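Local coordinates for putative ABC transporter, periplasmic binding protein, amino acid (Neisseria gonorrhoeae, PDB 2YJP) that serves as a periplasmic solute receptor that binds L-cysteine, probably delivering it to an ABC transporter for uptake, at residues A[87-92]-A[253-257]; A[79-83]-A[270-275]; A[107-111]-A[121-125]. The protein carries 1 engineered substitution. All coordinates share one frame; numbering follows the deposited sequence.

Contact 1. Residues A[87-92]-A[253-257]; sequences DLAKDL and WVNGE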
# COMPACT_ATOMS: atom_id res chain seq x y z
N ASP A 87 15.63 2.41 5.49
CA ASP A 87 16.51 1.32 5.88
C ASP A 87 17.32 0.76 4.69
O ASP A 87 18.52 0.55 4.80
CB ASP A 87 15.67 0.21 6.54
CG ASP A 87 15.44 0.47 8.04
OD1 ASP A 87 16.22 1.23 8.64
OD2 ASP A 87 14.49 -0.14 8.63
N LEU A 88 16.63 0.55 3.57
CA LEU A 88 17.25 0.10 2.34
C LEU A 88 18.29 1.09 1.84
O LEU A 88 19.38 0.68 1.43
CB LEU A 88 16.22 -0.11 1.23
CG LEU A 88 15.10 -1.06 1.51
CD1 LEU A 88 14.62 -1.37 0.29
CD2 LEU A 88 15.48 -2.37 1.69
N ALA A 89 17.95 2.38 1.84
CA ALA A 89 18.91 3.43 1.42
C ALA A 89 20.15 3.53 2.34
O ALA A 89 21.30 3.72 1.86
CB ALA A 89 18.23 4.77 1.31
N LYS A 90 19.93 3.45 3.64
CA LYS A 90 21.04 3.42 4.55
C LYS A 90 21.99 2.24 4.21
O LYS A 90 23.23 2.44 4.18
CB LYS A 90 20.53 3.32 6.00
CG LYS A 90 21.64 3.07 6.98
CD LYS A 90 21.19 3.33 8.39
CE LYS A 90 21.90 2.43 9.33
NZ LYS A 90 23.16 2.05 8.67
N ASP A 91 21.45 1.04 3.97
CA ASP A 91 22.33 -0.12 3.69
C ASP A 91 23.00 0.03 2.33
O ASP A 91 24.14 -0.29 2.17
CB ASP A 91 21.55 -1.43 3.74
CG ASP A 91 21.18 -1.83 5.13
OD1 ASP A 91 21.93 -1.43 6.04
OD2 ASP A 91 20.14 -2.52 5.31
N LEU A 92 22.25 0.53 1.36
CA LEU A 92 22.74 0.58 0.00
C LEU A 92 23.72 1.73 -0.21
O LEU A 92 24.72 1.59 -0.90
CB LEU A 92 21.58 0.73 -0.97
CG LEU A 92 22.02 0.57 -2.43
CD1 LEU A 92 22.35 -0.88 -2.83
CD2 LEU A 92 21.00 1.15 -3.35
N TRP A 253 19.20 -8.28 -4.27
CA TRP A 253 19.61 -7.42 -3.17
C TRP A 253 18.47 -7.05 -2.23
O TRP A 253 18.63 -7.15 -1.01
CB TRP A 253 20.25 -6.15 -3.70
CG TRP A 253 20.86 -5.37 -2.61
CD1 TRP A 253 22.07 -5.58 -2.02
CD2 TRP A 253 20.26 -4.27 -1.94
NE1 TRP A 253 22.27 -4.63 -1.03
CE2 TRP A 253 21.17 -3.82 -0.97
CE3 TRP A 253 19.04 -3.60 -2.08
CZ2 TRP A 253 20.89 -2.75 -0.12
CZ3 TRP A 253 18.77 -2.54 -1.25
CH2 TRP A 253 19.68 -2.12 -0.28
N VAL A 254 17.33 -6.64 -2.80
CA VAL A 254 16.09 -6.38 -2.03
C VAL A 254 15.64 -7.57 -1.18
O VAL A 254 15.36 -7.41 0.02
CB VAL A 254 14.93 -5.78 -2.88
CG1 VAL A 254 13.68 -5.49 -2.02
CG2 VAL A 254 15.34 -4.44 -3.49
N ASN A 255 15.62 -8.76 -1.77
CA ASN A 255 15.28 -10.01 -1.05
C ASN A 255 16.15 -10.22 0.22
O ASN A 255 15.60 -10.48 1.29
CB ASN A 255 15.48 -11.23 -1.95
CG ASN A 255 14.40 -11.36 -3.01
OD1 ASN A 255 13.35 -10.73 -2.91
ND2 ASN A 255 14.65 -12.19 -4.02
N GLY A 256 17.48 -10.11 0.08
CA GLY A 256 18.41 -10.27 1.17
C GLY A 256 18.19 -9.21 2.24
O GLY A 256 18.22 -9.48 3.44
N GLU A 257 17.93 -7.99 1.80
CA GLU A 257 17.57 -6.91 2.73
C GLU A 257 16.29 -7.13 3.52
O GLU A 257 16.30 -6.89 4.72
CB GLU A 257 17.44 -5.61 1.99
CG GLU A 257 18.74 -5.05 1.53
CD GLU A 257 19.52 -4.49 2.68
OE1 GLU A 257 18.91 -3.70 3.45
OE2 GLU A 257 20.72 -4.86 2.84
O HOH W 1 20.88 -5.35 5.49

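Contact 2. Residues A[79-83]-A[270-275]; sequences GFDVE and AYEKTL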
# COMPACT_ATOMS: atom_id res chain seq x y z
N GLY A 79 5.68 6.95 7.35
CA GLY A 79 4.87 5.76 7.30
C GLY A 79 5.68 4.50 7.22
O GLY A 79 6.90 4.51 7.00
N PHE A 80 4.98 3.38 7.34
CA PHE A 80 5.61 2.09 7.39
C PHE A 80 6.48 1.78 6.16
O PHE A 80 7.62 1.33 6.31
CB PHE A 80 4.50 1.06 7.60
CG PHE A 80 4.96 -0.35 7.75
CD1 PHE A 80 5.78 -0.74 8.80
CD2 PHE A 80 4.48 -1.32 6.88
CE1 PHE A 80 6.15 -2.11 8.97
CE2 PHE A 80 4.86 -2.69 7.00
CZ PHE A 80 5.71 -3.09 8.05
N ASP A 81 5.96 1.97 4.95
CA ASP A 81 6.70 1.69 3.72
C ASP A 81 7.97 2.59 3.60
O ASP A 81 9.02 2.19 3.06
CB ASP A 81 5.83 2.03 2.50
CG ASP A 81 4.60 1.17 2.35
OD1 ASP A 81 4.60 -0.04 2.61
OD2 ASP A 81 3.59 1.73 1.92
N VAL A 82 7.84 3.83 4.05
CA VAL A 82 8.92 4.82 4.00
C VAL A 82 10.04 4.43 4.96
O VAL A 82 11.26 4.62 4.66
CB VAL A 82 8.32 6.21 4.36
CG1 VAL A 82 9.35 7.15 4.86
CG2 VAL A 82 7.50 6.78 3.12
N GLU A 83 9.68 3.89 6.11
CA GLU A 83 10.70 3.48 7.05
C GLU A 83 11.55 2.37 6.40
O GLU A 83 12.79 2.39 6.50
CB GLU A 83 10.06 2.96 8.34
CG GLU A 83 9.46 4.02 9.16
CD GLU A 83 10.51 5.02 9.67
OE1 GLU A 83 11.55 4.67 10.24
OE2 GLU A 83 10.32 6.20 9.51
N ALA A 270 9.97 -0.78 12.57
CA ALA A 270 9.11 -0.01 11.67
C ALA A 270 7.61 -0.15 12.04
O ALA A 270 6.87 0.80 11.98
CB ALA A 270 9.35 -0.42 10.22
N TYR A 271 7.17 -1.35 12.43
CA TYR A 271 5.76 -1.58 12.78
C TYR A 271 5.45 -0.84 14.10
O TYR A 271 4.43 -0.20 14.23
CB TYR A 271 5.45 -3.11 12.89
CG TYR A 271 4.38 -3.45 13.91
CD1 TYR A 271 3.04 -3.49 13.57
CD2 TYR A 271 4.72 -3.71 15.22
CE1 TYR A 271 2.03 -3.75 14.56
CE2 TYR A 271 3.76 -3.99 16.18
CZ TYR A 271 2.42 -4.02 15.86
OH TYR A 271 1.53 -4.32 16.88
N GLU A 272 6.36 -0.93 15.05
CA GLU A 272 6.21 -0.25 16.34
C GLU A 272 6.17 1.26 16.19
O GLU A 272 5.41 1.90 16.87
CB GLU A 272 7.33 -0.64 17.32
CG GLU A 272 7.02 -1.95 18.04
CD GLU A 272 8.23 -2.56 18.70
OE1 GLU A 272 9.27 -1.86 18.81
OE2 GLU A 272 8.14 -3.75 19.11
N LYS A 273 6.95 1.80 15.26
CA LYS A 273 6.97 3.24 15.05
C LYS A 273 5.72 3.75 14.35
O LYS A 273 5.22 4.80 14.69
CB LYS A 273 8.21 3.65 14.29
CG LYS A 273 8.33 5.15 14.07
CD LYS A 273 9.57 5.47 13.23
CE LYS A 273 9.73 6.98 13.01
NZ LYS A 273 11.04 7.29 12.37
N THR A 274 5.20 3.02 13.38
CA THR A 274 4.20 3.63 12.51
C THR A 274 2.81 2.98 12.56
O THR A 274 1.82 3.64 12.20
CB THR A 274 4.67 3.60 11.02
OG1 THR A 274 4.69 2.24 10.56
CG2 THR A 274 6.07 4.29 10.81
N LEU A 275 2.75 1.71 12.97
CA LEU A 275 1.51 0.94 12.89
C LEU A 275 0.89 0.70 14.27
O LEU A 275 -0.31 0.87 14.43
CB LEU A 275 1.67 -0.42 12.15
CG LEU A 275 2.16 -0.33 10.68
CD1 LEU A 275 2.24 -1.67 10.03
CD2 LEU A 275 1.25 0.57 9.83

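Contact 3. Residues A[107-111]-A[121-125]; sequences ANRVE and ILANF. With CYS (cysteine), chain D.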
# COMPACT_ATOMS: atom_id res chain seq x y z
N ALA A 107 -2.63 3.52 -9.57
CA ALA A 107 -2.63 3.13 -10.97
C ALA A 107 -1.30 3.32 -11.72
O ALA A 107 -1.16 2.83 -12.81
CB ALA A 107 -3.77 3.85 -11.75
N ASN A 108 -0.33 4.02 -11.13
CA ASN A 108 0.91 4.37 -11.87
C ASN A 108 2.08 3.52 -11.45
O ASN A 108 3.18 3.63 -12.03
CB ASN A 108 1.31 5.84 -11.63
CG ASN A 108 0.48 6.81 -12.45
OD1 ASN A 108 -0.21 6.41 -13.37
ND2 ASN A 108 0.50 8.07 -12.08
N ARG A 109 1.86 2.68 -10.42
CA ARG A 109 2.96 1.93 -9.83
C ARG A 109 3.71 1.07 -10.84
O ARG A 109 4.92 1.13 -10.86
CB ARG A 109 2.52 1.09 -8.64
CG ARG A 109 2.15 1.95 -7.42
CD ARG A 109 1.58 1.07 -6.32
NE ARG A 109 0.29 0.53 -6.73
CZ ARG A 109 -0.55 -0.04 -5.89
NH1 ARG A 109 -0.19 -0.15 -4.63
NH2 ARG A 109 -1.72 -0.49 -6.31
N VAL A 110 2.99 0.31 -11.66
CA VAL A 110 3.56 -0.53 -12.66
C VAL A 110 4.31 0.33 -13.71
O VAL A 110 5.49 0.09 -13.94
CB VAL A 110 2.48 -1.43 -13.35
CG1 VAL A 110 3.04 -2.08 -14.65
CG2 VAL A 110 1.97 -2.50 -12.38
N GLU A 111 3.63 1.31 -14.30
CA GLU A 111 4.26 2.20 -15.28
C GLU A 111 5.56 2.90 -14.81
O GLU A 111 6.48 3.09 -15.57
CB GLU A 111 3.22 3.25 -15.77
CG GLU A 111 3.81 4.28 -16.76
CD GLU A 111 4.45 3.63 -18.01
OE1 GLU A 111 3.88 2.70 -18.61
OE2 GLU A 111 5.55 4.03 -18.43
N ILE A 121 9.47 0.09 -6.15
CA ILE A 121 8.15 0.51 -5.68
C ILE A 121 8.00 0.02 -4.28
O ILE A 121 8.15 -1.20 -4.04
CB ILE A 121 6.99 -0.07 -6.52
CG1 ILE A 121 7.00 0.58 -7.90
CG2 ILE A 121 5.64 0.04 -5.74
CD1 ILE A 121 6.64 2.10 -7.88
N LEU A 122 7.72 0.96 -3.37
CA LEU A 122 7.31 0.61 -2.01
C LEU A 122 6.00 1.36 -1.74
O LEU A 122 5.77 1.83 -0.62
CB LEU A 122 8.41 1.00 -1.02
CG LEU A 122 9.48 -0.11 -0.85
CD1 LEU A 122 10.65 0.30 -0.04
CD2 LEU A 122 8.86 -1.43 -0.23
N ALA A 123 5.15 1.50 -2.76
CA ALA A 123 3.84 2.10 -2.55
C ALA A 123 2.86 0.99 -2.16
O ALA A 123 2.04 0.55 -2.97
CB ALA A 123 3.36 2.86 -3.79
N ASN A 124 2.96 0.57 -0.90
CA ASN A 124 2.11 -0.47 -0.28
C ASN A 124 1.44 -1.44 -1.27
O ASN A 124 0.20 -1.54 -1.33
CB ASN A 124 1.08 0.21 0.67
CG ASN A 124 0.72 -0.66 1.86
OD1 ASN A 124 -0.46 -0.94 2.12
ND2 ASN A 124 1.76 -1.09 2.61
N PHE A 125 2.26 -2.25 -1.94
CA PHE A 125 1.94 -2.87 -3.20
C PHE A 125 1.61 -4.36 -3.10
O PHE A 125 2.49 -5.21 -2.80
CB PHE A 125 3.13 -2.66 -4.16
CG PHE A 125 2.80 -2.77 -5.62
CD1 PHE A 125 1.51 -2.61 -6.09
CD2 PHE A 125 3.83 -3.01 -6.54
CE1 PHE A 125 1.26 -2.70 -7.48
CE2 PHE A 125 3.59 -3.09 -7.89
CZ PHE A 125 2.33 -2.93 -8.36
N CYS D . -2.18 -2.67 -1.44
CA CYS D . -3.29 -2.48 -2.40
C CYS D . -2.76 -2.54 -3.83
O CYS D . -1.53 -2.79 -4.03
CB CYS D . -4.00 -1.15 -2.20
SG CYS D . -2.92 0.29 -2.31
OXT CYS D . -3.55 -2.37 -4.76

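Contact 1. Residues A[87-92]-A[253-257]
Apolar contact between residues 87-92 and 253-257 gathers round the indole of Trp253. Leu92 CD1 stands over one face of this indole, 3.7 Å from the centroid of the six-membered ring, near enough to the normal to count as a CH-pi contact. The same leucine also brings its CB within 3.5 Å of Trp253 CH2, so both ends of its side chain bear on the ring. The opposite face is taken by Glu257 CG, one helical turn further along the same helix, so the indole lies between Leu92 of one helix and Glu257 of its own. With CG trans to the backbone N (chi1 -171°), the indole reaches across to the partner helix, and its rim meets the main chain there: Leu88 O lies in the ring plane, 3.3 Å from Trp253 CH2. Beside it, Leu88 CD2 packs against Glu257 CB at 3.8 Å, the two chains running past each other in opposite senses.

These are helix-on-helix contacts within one lobe of the type 2 periplasmic-binding fold. Helices 80-93 and 248-264, far apart in sequence, meet with local axes 11.2 Å apart at an angle of 111°, and mostly side chains bridge the gap.

Polar contact is confined to one pair of acids. Asp91 OD2 sits 2.5 Å from Glu257 OE1, with the carboxylate planes turned 65° apart; at that distance one acid probably holds a proton. Arg266 forms a salt bridge with Asp91 OD2 and would offset negative charge here. A water bridges the two acids, donating to Asp91 OD2 at 2.9 Å and to Glu257 OE2 at 2.7 Å.

Contact 2. Residues A[79-83]-A[270-275]
Phe80, in the first turn of helix 80-93 just after the N-cap Gly79, is covered from two directions by residues 270-275, joining that helix to helix 266-274 within one lobe of the type 2 periplasmic-binding fold. Leu275 CD1 sits above the middle of the ring, 3.7 Å from its centroid and 10° off the normal, a CH-pi contact. At the rim, Phe80 CE1 touches Ala270 CB at 3.8 Å, and the carbonyl carbon of Ala270 lies in the ring plane. Phe80 CG lies opposite the backbone N (chi1 -177°), which sets the ring against Leu275.

Thr274 fills the corner between the two backbones. Its OG1 is 3.2 Å from Phe80 CB and hydrogen-bonds to Ala270 O at 3.0 Å, entering from the carbonyl face opposite Thr274 N, while its methyl CG2 lies 3.8 Å from Glu83 CG.

Glu83 bends at chi2 to meet the extended chain of Lys273, whose NZ approaches Glu83 OE2 at 3.1 Å, 45° out of the carboxylate plane. Glu83 OE2 also forms a salt bridge with Lys86, its stronger partner. Sharing between two lysines probably makes the Lys273 pair a modest electrostatic supplement to the buried apolar packing.

Contact 3. Residues A[107-111]-A[121-125]
Arg109 and Ile121 mark the closest backbone approach, their CA atoms 6.8 Å apart, where the start of helix 109-114 passes strand 120-121 and the loop after it. Ala123 is the centre of an inverse gamma turn in that loop, and together the segments form one wall of the cysteine pocket in this type 2 periplasmic-binding fold.

The turn presents Ala123 O almost straight at Arg109 NH1: the bond is 2.9 Å long, with a C=O...N angle of 170°, and the oxygen lies in the guanidinium plane. Arg109 NE is held by Ala106 O, so rotation of the planar group is restrained at two points. One face of the guanidinium lies against the ring of Phe125, with Arg109 CZ 3.3 Å from Phe125 CD1 and the planes tilted 37° apart. Nearer the backbone, Arg109 CD makes a CH-pi contact with the same ring and packs 3.6 Å from Ala123 CB. Val110 CG2 touches the ring edge at Phe125 CZ.

Thus oriented, Arg109 meets the ligand carboxylate with both terminal nitrogens: NH2 donates to cysteine OXT at 3.0 Å, while the bond from NH1 to cysteine O is weak. Arg131 NH1 also hydrogen-bonds the ligand, probably at the carboxylate. The loop backbone contributes to holding the amino end, cysteine N donating to Asn124 O at 2.6 Å.

In the fold
From the N terminus, residues 79-83, at the start of helix 80-93, open contact 2, and residues 87-92, further along it, open contact 1. Contact 3 then closes a short loop between 107-111 and 121-125. The chain next runs through the mixed sheet before helix 248-264 closes contact 1 and helix 266-274 closes contact 2. The loops are therefore nested, contact 3 inside contact 1 inside contact 2, and none cross. Contacts 1 and 2 tie late helices to two parts of one early helix, their centres 16 Å apart. Contacts 2 and 3 touch directly: Asp81 OD1 lies 3.0 Å from Asn124 ND2, a probable hydrogen bond linking helix 80-93 to the ligand-binding loop.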